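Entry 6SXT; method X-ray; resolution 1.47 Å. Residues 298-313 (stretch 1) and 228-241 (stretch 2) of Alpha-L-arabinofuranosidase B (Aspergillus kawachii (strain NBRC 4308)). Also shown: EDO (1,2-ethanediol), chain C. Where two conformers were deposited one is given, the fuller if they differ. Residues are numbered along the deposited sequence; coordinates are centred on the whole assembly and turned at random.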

ATOM      1  N   GLY A 298      11.932  24.069   7.545  1.00 20.46           N
ATOM      2  CA  GLY A 298      13.335  24.117   7.930  1.00 20.35           C
ATOM      3  C   GLY A 298      14.043  22.829   7.547  1.00 21.32           C
ATOM      4  O   GLY A 298      13.412  21.775   7.343  1.00 23.23           O
ATOM      5  N   TYR A 299      15.353  22.867   7.615  1.00 20.63           N
ATOM      6  CA  TYR A 299      16.233  21.783   7.184  1.00 19.61           C
ATOM      7  C   TYR A 299      16.717  21.030   8.405  1.00 20.08           C
ATOM      8  O   TYR A 299      17.505  21.539   9.182  1.00 20.10           O
ATOM      9  CB  TYR A 299      17.454  22.356   6.454  1.00 20.78           C
ATOM     10  CG  TYR A 299      18.297  21.353   5.738  1.00 20.32           C
ATOM     11  CD1 TYR A 299      18.048  20.982   4.434  1.00 20.00           C
ATOM     12  CD2 TYR A 299      19.458  20.865   6.318  1.00 22.74           C
ATOM     13  CE1 TYR A 299      18.861  20.109   3.741  1.00 21.18           C
ATOM     14  CE2 TYR A 299      20.291  19.994   5.632  1.00 23.78           C
ATOM     15  CZ  TYR A 299      20.008  19.622   4.334  1.00 21.95           C
ATOM     16  OH  TYR A 299      20.783  18.794   3.602  1.00 23.60           O
ATOM     17  N   PRO A 300      16.184  19.815   8.708  1.00 18.00           N
ATOM     18  CA  PRO A 300      16.517  19.188   9.986  1.00 18.32           C
ATOM     19  C   PRO A 300      17.989  18.799  10.064  1.00 18.67           C
ATOM     20  O   PRO A 300      18.577  18.404   9.054  1.00 17.89           O
ATOM     21  CB  PRO A 300      15.694  17.892   9.982  1.00 19.49           C
ATOM     22  CG  PRO A 300      14.561  18.201   9.050  1.00 20.56           C
ATOM     23  CD  PRO A 300      15.184  19.051   7.957  1.00 18.72           C
ATOM     24  N   SER A 301      18.526  18.941  11.266  1.00 18.09           N
ATOM     25  CA  SER A 301      19.897  18.452  11.544  1.00 17.87           C
ATOM     26  C   SER A 301      19.919  16.927  11.459  1.00 16.60           C
ATOM     27  O   SER A 301      18.918  16.242  11.681  1.00 17.15           O
ATOM     28  CB  SER A 301      20.394  18.913  12.861  1.00 18.76           C
ATOM     29  OG  SER A 301      19.670  18.327  13.952  1.00 19.72           O
ATOM     30  N   ASP A 302      21.107  16.379  11.192  1.00 16.99           N
ATOM     31  CA  ASP A 302      21.302  14.932  11.278  1.00 16.98           C
ATOM     32  C   ASP A 302      20.910  14.457  12.686  1.00 17.47           C
ATOM     33  O   ASP A 302      20.319  13.352  12.782  1.00 17.99           O
ATOM     34  CB  ASP A 302      22.717  14.441  10.947  1.00 18.16           C
ATOM     35  CG  ASP A 302      23.104  14.500   9.482  1.00 21.30           C
ATOM     36  OD1 ASP A 302      22.288  15.044   8.661  1.00 21.77           O
ATOM     37  OD2 ASP A 302      24.166  13.964   9.143  1.00 18.93           O
ATOM     38  N   ASP A 303      21.271  15.223  13.713  1.00 18.42           N
ATOM     39  CA  ASP A 303      20.992  14.835  15.117  0.50 20.01           C
ATOM     40  C   ASP A 303      19.478  14.689  15.314  1.00 18.05           C
ATOM     41  O   ASP A 303      19.050  13.724  15.951  1.00 18.79           O
ATOM     42  CB  ASP A 303      21.509  15.879  16.103  0.50 24.69           C
ATOM     43  CG  ASP A 303      21.400  15.429  17.549  0.50 30.59           C
ATOM     44  OD1 ASP A 303      22.120  14.472  17.924  0.50 35.63           O
ATOM     45  OD2 ASP A 303      20.609  16.048  18.296  0.50 37.86           O
ATOM     46  N   THR A 304      18.716  15.631  14.811  1.00 17.91           N
ATOM     47  CA  THR A 304      17.233  15.602  14.986  1.00 17.50           C
ATOM     48  C   THR A 304      16.716  14.337  14.326  1.00 17.53           C
ATOM     49  O   THR A 304      15.953  13.602  14.931  1.00 16.74           O
ATOM     50  CB  THR A 304      16.610  16.835  14.364  1.00 17.83           C
ATOM     51  OG1 THR A 304      17.001  17.979  15.136  1.00 18.76           O
ATOM     52  CG2 THR A 304      15.108  16.772  14.247  1.00 18.56           C
ATOM     53  N   GLU A 305      17.110  14.081  13.084  1.00 15.81           N
ATOM     54  CA  GLU A 305      16.686  12.848  12.398  1.00 15.72           C
ATOM     55  C   GLU A 305      17.131  11.591  13.130  1.00 15.92           C
ATOM     56  O   GLU A 305      16.377  10.622  13.193  1.00 16.47           O
ATOM     57  CB  GLU A 305      17.222  12.845  10.980  1.00 15.50           C
ATOM     58  CG  GLU A 305      16.532  13.877  10.119  1.00 16.77           C
ATOM     59  CD  GLU A 305      17.209  13.996   8.764  1.00 19.32           C
ATOM     60  OE1 GLU A 305      18.471  13.859   8.716  1.00 17.75           O
ATOM     61  OE2 GLU A 305      16.492  14.209   7.755  1.00 17.79           O
ATOM     62  N   ASN A 306      18.346  11.576  13.683  1.00 15.92           N
ATOM     63  CA  ASN A 306      18.818  10.399  14.423  1.00 17.48           C
ATOM     64  C   ASN A 306      17.890  10.143  15.625  1.00 16.12           C
ATOM     65  O   ASN A 306      17.627   8.987  15.908  1.00 16.96           O
ATOM     66  CB  ASN A 306      20.252  10.610  14.893  1.00 16.72           C
ATOM     67  CG  ASN A 306      21.268  10.660  13.758  1.00 18.08           C
ATOM     68  OD1 ASN A 306      21.013  10.188  12.641  1.00 18.52           O
ATOM     69  ND2 ASN A 306      22.466  11.210  14.076  1.00 18.19           N
ATOM     70  N   SER A 307      17.451  11.188  16.283  1.00 16.36           N
ATOM     71  CA  SER A 307      16.548  11.065  17.460  1.00 17.46           C
ATOM     72  C   SER A 307      15.210  10.501  16.972  1.00 18.31           C
ATOM     73  O   SER A 307      14.603   9.680  17.664  1.00 16.73           O
ATOM     74  CB  SER A 307      16.381  12.355  18.206  1.00 18.42           C
ATOM     75  OG  SER A 307      17.617  12.652  18.885  1.00 22.87           O
ATOM     76  N   VAL A 308      14.710  11.014  15.851  1.00 16.77           N
ATOM     77  CA  VAL A 308      13.461  10.470  15.235  1.00 16.67           C
ATOM     78  C   VAL A 308      13.620   8.980  14.945  1.00 16.62           C
ATOM     79  O   VAL A 308      12.733   8.168  15.254  1.00 15.94           O
ATOM     80  CB  VAL A 308      13.094  11.262  13.972  1.00 16.02           C
ATOM     81  CG1 VAL A 308      11.958  10.578  13.219  1.00 17.28           C
ATOM     82  CG2 VAL A 308      12.722  12.684  14.343  1.00 16.23           C
ATOM     83  N   GLN A 309      14.748   8.556  14.352  1.00 16.03           N
ATOM     84  CA  GLN A 309      14.996   7.143  14.020  1.00 15.41           C
ATOM     85  C   GLN A 309      15.036   6.293  15.303  1.00 15.34           C
ATOM     86  O   GLN A 309      14.466   5.226  15.302  1.00 16.53           O
ATOM     87  CB  GLN A 309      16.261   6.991  13.173  1.00 15.94           C
ATOM     88  CG  GLN A 309      16.773   5.583  13.099  1.00 16.21           C
ATOM     89  CD  GLN A 309      15.916   4.568  12.396  1.00 16.45           C
ATOM     90  OE1 GLN A 309      16.212   3.349  12.431  1.00 19.29           O
ATOM     91  NE2 GLN A 309      14.932   5.037  11.699  1.00 14.46           N
ATOM     92  N   GLU A 310      15.623   6.832  16.382  1.00 16.59           N
ATOM     93  CA  GLU A 310      15.642   6.109  17.681  1.00 18.53           C
ATOM     94  C   GLU A 310      14.200   5.910  18.174  1.00 17.19           C
ATOM     95  O   GLU A 310      13.874   4.809  18.635  1.00 18.15           O
ATOM     96  CB  GLU A 310      16.469   6.918  18.674  1.00 23.51           C
ATOM     97  CG  GLU A 310      16.636   6.220  19.993  1.00 31.75           C
ATOM     98  CD  GLU A 310      17.609   6.927  20.948  1.00 46.09           C
ATOM     99  OE1 GLU A 310      17.983   8.096  20.667  1.00 49.04           O
ATOM    100  OE2 GLU A 310      17.959   6.308  21.960  1.00 54.36           O
ATOM    101  N   ASN A 311      13.351   6.897  17.979  1.00 16.19           N
ATOM    102  CA  ASN A 311      11.927   6.839  18.358  1.00 15.49           C
ATOM    103  C   ASN A 311      11.236   5.758  17.521  1.00 14.71           C
ATOM    104  O   ASN A 311      10.454   4.966  18.075  1.00 16.14           O
ATOM    105  CB  ASN A 311      11.326   8.212  18.252  1.00 16.12           C
ATOM    106  CG  ASN A 311       9.858   8.202  18.578  1.00 18.30           C
ATOM    107  OD1 ASN A 311       9.041   7.775  17.746  1.00 17.14           O
ATOM    108  ND2 ASN A 311       9.528   8.590  19.801  1.00 19.35           N
ATOM    109  N   ILE A 312      11.434   5.762  16.204  1.00 15.19           N
ATOM    110  CA  ILE A 312      10.841   4.748  15.301  1.00 15.42           C
ATOM    111  C   ILE A 312      11.236   3.353  15.750  1.00 15.43           C
ATOM    112  O   ILE A 312      10.383   2.480  15.875  1.00 15.03           O
ATOM    113  CB  ILE A 312      11.229   5.063  13.850  1.00 14.88           C
ATOM    114  CG1 ILE A 312      10.608   6.361  13.386  1.00 15.32           C
ATOM    115  CG2 ILE A 312      10.789   3.908  12.985  1.00 16.60           C
ATOM    116  CD1 ILE A 312      11.233   6.893  12.108  1.00 15.99           C
ATOM    117  N   VAL A 313      12.508   3.117  16.005  1.00 15.35           N
ATOM    118  CA  VAL A 313      13.005   1.802  16.446  1.00 15.58           C
ATOM    119  C   VAL A 313      12.269   1.436  17.751  1.00 16.99           C
ATOM    120  O   VAL A 313      11.823   0.269  17.888  1.00 16.89           O
ATOM    121  CB  VAL A 313      14.531   1.800  16.617  1.00 15.80           C
ATOM    122  CG1 VAL A 313      15.009   0.547  17.328  1.00 17.92           C
ATOM    123  CG2 VAL A 313      15.206   1.910  15.253  1.00 18.01           C
TER
HETATM  124  C1  EDO C 528      18.904  26.302   3.574  1.00 39.54           C
HETATM  125  O1  EDO C 528      18.096  26.676   2.567  1.00 40.49           O
HETATM  126  C2  EDO C 528      18.437  26.852   4.828  1.00 44.71           C
HETATM  127  O2  EDO C 528      18.510  25.827   5.806  1.00 48.09           O
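Stretch 2 (228-241) VTAAVKGGADKWAI

The ring of Tyr-299 is held between two lysine side chains of stretch 2, one on each face. On one face Lys-233 CD makes a CH-pi contact 3.9 Å from the centroid of the Tyr-299 ring. On the opposite face Lys-238 CE lies 3.6 Å from the centroid of the Tyr-299 ring, almost on the ring normal. Lys-238 NZ, 4.4 Å from the centroid of the Tyr-299 ring, adds a cation-pi interaction.

Stretch 2 is a beta hairpin. Strand 228-235 runs into a type II turn from Gly-235 to Lys-238, and strand 238-241 returns. Lys-233 and Ala-240 pair through both backbone hydrogen bonds, N to O at 3.2 Å from Lys-233 to Ala-240 and 2.9 Å from Ala-240 to Lys-233. The hairpin thus brings both lysines to the same tyrosine. The backbone passes the ring edge, with Gly-234 C 3.6 Å from Tyr-299 CD1.

Strand 228-235 runs nearly antiparallel to helix 302-313. The crossing angle is 160° and the axes approach to 10.5 Å. Thr-229, Ala-231 and Lys-233 alternate along the strand and point toward stretch 1.

The extended side chain of Lys-233 continues past the ring to the start of the helix. Lys-233 NZ donates to Pro-300 O at 2.9 Å. Lys-233 NZ also forms salt bridges with Asp-302 OD1 and Glu-305 OE1, each at 2.8 Å. These three acceptors collect the ammonium group of a buried lysine.

Further along the helix the contact is smaller. Ala-231 CB lies 3.8 Å from Glu-305 OE2. Water 1 links the two residues, donating to Glu-305 OE2 at 2.8 Å and weakly to Ala-231 O at 3.0 Å. Gln-309 comes near Thr-229. Ile-312 CD1 packs on Thr-229 CG2 at 3.8 Å. In all, 568 Å² is buried between the stretches, both sides summed.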

ATOM      1  N   VAL A 228      11.471   0.246   6.291  1.00 14.74           N
ATOM      2  CA  VAL A 228      12.540   1.196   5.941  1.00 15.17           C
ATOM      3  C   VAL A 228      12.164   2.574   6.422  1.00 14.89           C
ATOM      4  O   VAL A 228      11.028   3.031   6.185  1.00 14.48           O
ATOM      5  CB  VAL A 228      12.919   1.134   4.457  1.00 17.67           C
ATOM      6  CG1 VAL A 228      11.787   1.436   3.542  1.00 19.44           C
ATOM      7  CG2 VAL A 228      14.101   2.065   4.176  1.00 20.46           C
ATOM      8  N   THR A 229      13.096   3.253   7.091  1.00 14.22           N
ATOM      9  CA  THR A 229      12.969   4.696   7.345  1.00 14.98           C
ATOM     10  C   THR A 229      13.642   5.427   6.207  1.00 14.99           C
ATOM     11  O   THR A 229      14.852   5.259   6.044  1.00 15.71           O
ATOM     12  CB  THR A 229      13.596   5.150   8.649  1.00 15.85           C
ATOM     13  OG1 THR A 229      13.030   4.364   9.710  1.00 15.53           O
ATOM     14  CG2 THR A 229      13.322   6.604   8.901  1.00 16.12           C
ATOM     15  N   ALA A 230      12.888   6.222   5.456  1.00 15.33           N
ATOM     16  CA  ALA A 230      13.465   7.099   4.412  1.00 15.41           C
ATOM     17  C   ALA A 230      13.397   8.509   4.936  1.00 15.88           C
ATOM     18  O   ALA A 230      12.264   8.976   5.203  1.00 15.91           O
ATOM     19  CB  ALA A 230      12.681   6.937   3.135  1.00 16.56           C
ATOM     20  N   ALA A 231      14.520   9.225   5.022  1.00 15.57           N
ATOM     21  CA  ALA A 231      14.550  10.614   5.504  1.00 16.13           C
ATOM     22  C   ALA A 231      15.188  11.464   4.417  1.00 16.41           C
ATOM     23  O   ALA A 231      16.349  11.190   4.012  1.00 17.11           O
ATOM     24  CB  ALA A 231      15.274  10.776   6.821  1.00 17.65           C
ATOM     25  N   VAL A 232      14.469  12.491   4.003  1.00 15.70           N
ATOM     26  CA  VAL A 232      14.895  13.355   2.866  1.00 16.41           C
ATOM     27  C   VAL A 232      14.812  14.796   3.328  1.00 16.17           C
ATOM     28  O   VAL A 232      13.880  15.184   4.093  1.00 16.63           O
ATOM     29  CB  VAL A 232      14.059  13.077   1.597  1.00 16.76           C
ATOM     30  CG1 VAL A 232      14.116  14.240   0.600  1.00 18.86           C
ATOM     31  CG2 VAL A 232      14.474  11.762   1.003  1.00 17.17           C
ATOM     32  N   LYS A 233      15.735  15.647   2.884  1.00 15.89           N
ATOM     33  CA  LYS A 233      15.671  17.068   3.239  1.00 16.49           C
ATOM     34  C   LYS A 233      16.295  17.866   2.104  1.00 16.90           C
ATOM     35  O   LYS A 233      17.083  17.302   1.335  1.00 16.74           O
ATOM     36  CB  LYS A 233      16.351  17.347   4.578  1.00 16.96           C
ATOM     37  CG  LYS A 233      17.779  16.823   4.728  1.00 17.98           C
ATOM     38  CD  LYS A 233      18.229  16.850   6.155  1.00 17.80           C
ATOM     39  CE  LYS A 233      19.586  16.219   6.393  1.00 19.55           C
ATOM     40  NZ  LYS A 233      19.844  16.098   7.864  1.00 21.41           N
ATOM     41  N   GLY A 234      15.805  19.095   1.978  1.00 18.03           N
ATOM     42  CA  GLY A 234      16.227  19.976   0.886  1.00 19.01           C
ATOM     43  C   GLY A 234      16.237  21.401   1.349  1.00 20.69           C
ATOM     44  O   GLY A 234      15.323  21.844   2.033  1.00 20.17           O
ATOM     45  N   GLY A 235      17.247  22.141   0.928  1.00 20.40           N
ATOM     46  CA  GLY A 235      17.321  23.581   1.185  1.00 21.65           C
ATOM     47  C   GLY A 235      17.975  24.249  -0.017  1.00 21.28           C
ATOM     48  O   GLY A 235      17.938  23.712  -1.093  1.00 21.33           O
ATOM     49  N   ALA A 236      18.588  25.408   0.237  1.00 23.16           N
ATOM     50  CA  ALA A 236      19.200  26.240  -0.828  1.00 23.22           C
ATOM     51  C   ALA A 236      20.470  25.565  -1.352  1.00 20.87           C
ATOM     52  O   ALA A 236      21.466  25.623  -0.636  1.00 25.65           O
ATOM     53  CB  ALA A 236      19.461  27.606  -0.219  1.00 25.39           C
ATOM     54  N   ASP A 237      20.342  24.944  -2.493  1.00 23.63           N
ATOM     55  CA  ASP A 237      21.394  24.168  -3.192  1.00 25.23           C
ATOM     56  C   ASP A 237      21.983  23.145  -2.227  1.00 27.36           C
ATOM     57  O   ASP A 237      23.203  22.873  -2.244  1.00 22.94           O
ATOM     58  CB  ASP A 237      22.512  25.099  -3.674  1.00 28.28           C
ATOM     59  CG  ASP A 237      23.311  24.503  -4.804  1.00 28.28           C
ATOM     60  OD1 ASP A 237      22.889  23.531  -5.382  1.00 24.67           O
ATOM     61  OD2 ASP A 237      24.311  25.152  -5.171  1.00 29.43           O
ATOM     62  N   LYS A 238      21.131  22.514  -1.420  1.00 25.41           N
ATOM     63  CA  LYS A 238      21.604  21.340  -0.646  1.00 22.28           C
ATOM     64  C   LYS A 238      20.419  20.375  -0.505  1.00 23.08           C
ATOM     65  O   LYS A 238      19.261  20.840  -0.394  1.00 23.08           O
ATOM     66  CB  LYS A 238      22.172  21.644   0.747  1.00 27.07           C
ATOM     67  CG  LYS A 238      21.298  22.411   1.720  1.00 28.02           C
ATOM     68  CD  LYS A 238      22.038  22.813   3.016  1.00 30.87           C
ATOM     69  CE  LYS A 238      21.111  23.417   4.057  1.00 31.03           C
ATOM     70  NZ  LYS A 238      21.863  23.941   5.227  1.00 34.20           N
ATOM     71  N   TRP A 239      20.700  19.077  -0.473  1.00 21.24           N
ATOM     72  CA  TRP A 239      19.631  18.087  -0.173  1.00 21.91           C
ATOM     73  C   TRP A 239      20.301  16.800   0.262  1.00 21.87           C
ATOM     74  O   TRP A 239      21.541  16.637   0.106  1.00 21.08           O
ATOM     75  CB  TRP A 239      18.727  17.862  -1.375  1.00 19.81           C
ATOM     76  CG  TRP A 239      19.421  17.285  -2.552  1.00 19.71           C
ATOM     77  CD1 TRP A 239      20.348  17.942  -3.332  1.00 21.41           C
ATOM     78  CD2 TRP A 239      19.298  15.973  -3.090  1.00 19.70           C
ATOM     79  NE1 TRP A 239      20.734  17.139  -4.342  1.00 21.25           N
ATOM     80  CE2 TRP A 239      20.151  15.882  -4.200  1.00 20.91           C
ATOM     81  CE3 TRP A 239      18.551  14.831  -2.744  1.00 18.46           C
ATOM     82  CZ2 TRP A 239      20.292  14.718  -4.944  1.00 21.28           C
ATOM     83  CZ3 TRP A 239      18.694  13.697  -3.475  1.00 17.52           C
ATOM     84  CH2 TRP A 239      19.557  13.614  -4.559  1.00 23.74           C
ATOM     85  N   ALA A 240      19.513  15.881   0.801  1.00 17.81           N
ATOM     86  CA  ALA A 240      20.094  14.632   1.320  1.00 17.23           C
ATOM     87  C   ALA A 240      19.083  13.492   1.287  1.00 16.75           C
ATOM     88  O   ALA A 240      17.856  13.729   1.362  1.00 17.04           O
ATOM     89  CB  ALA A 240      20.554  14.822   2.724  1.00 17.80           C
ATOM     90  N   ILE A 241      19.611  12.287   1.168  1.00 16.10           N
ATOM     91  CA  ILE A 241      18.878  11.013   1.313  1.00 16.43           C
ATOM     92  C   ILE A 241      19.539  10.292   2.462  1.00 16.19           C
ATOM     93  O   ILE A 241      20.731  10.022   2.377  1.00 16.23           O
ATOM     94  CB  ILE A 241      18.953  10.124   0.072  1.00 17.02           C
ATOM     95  CG1 ILE A 241      18.356  10.818  -1.160  1.00 17.74           C
ATOM     96  CG2 ILE A 241      18.349   8.759   0.343  1.00 19.14           C
ATOM     97  CD1 ILE A 241      18.639  10.099  -2.437  1.00 18.76           C
TER
HETATM   98  O   HOH W   1      17.791  13.428   5.343  1.00 18.17           O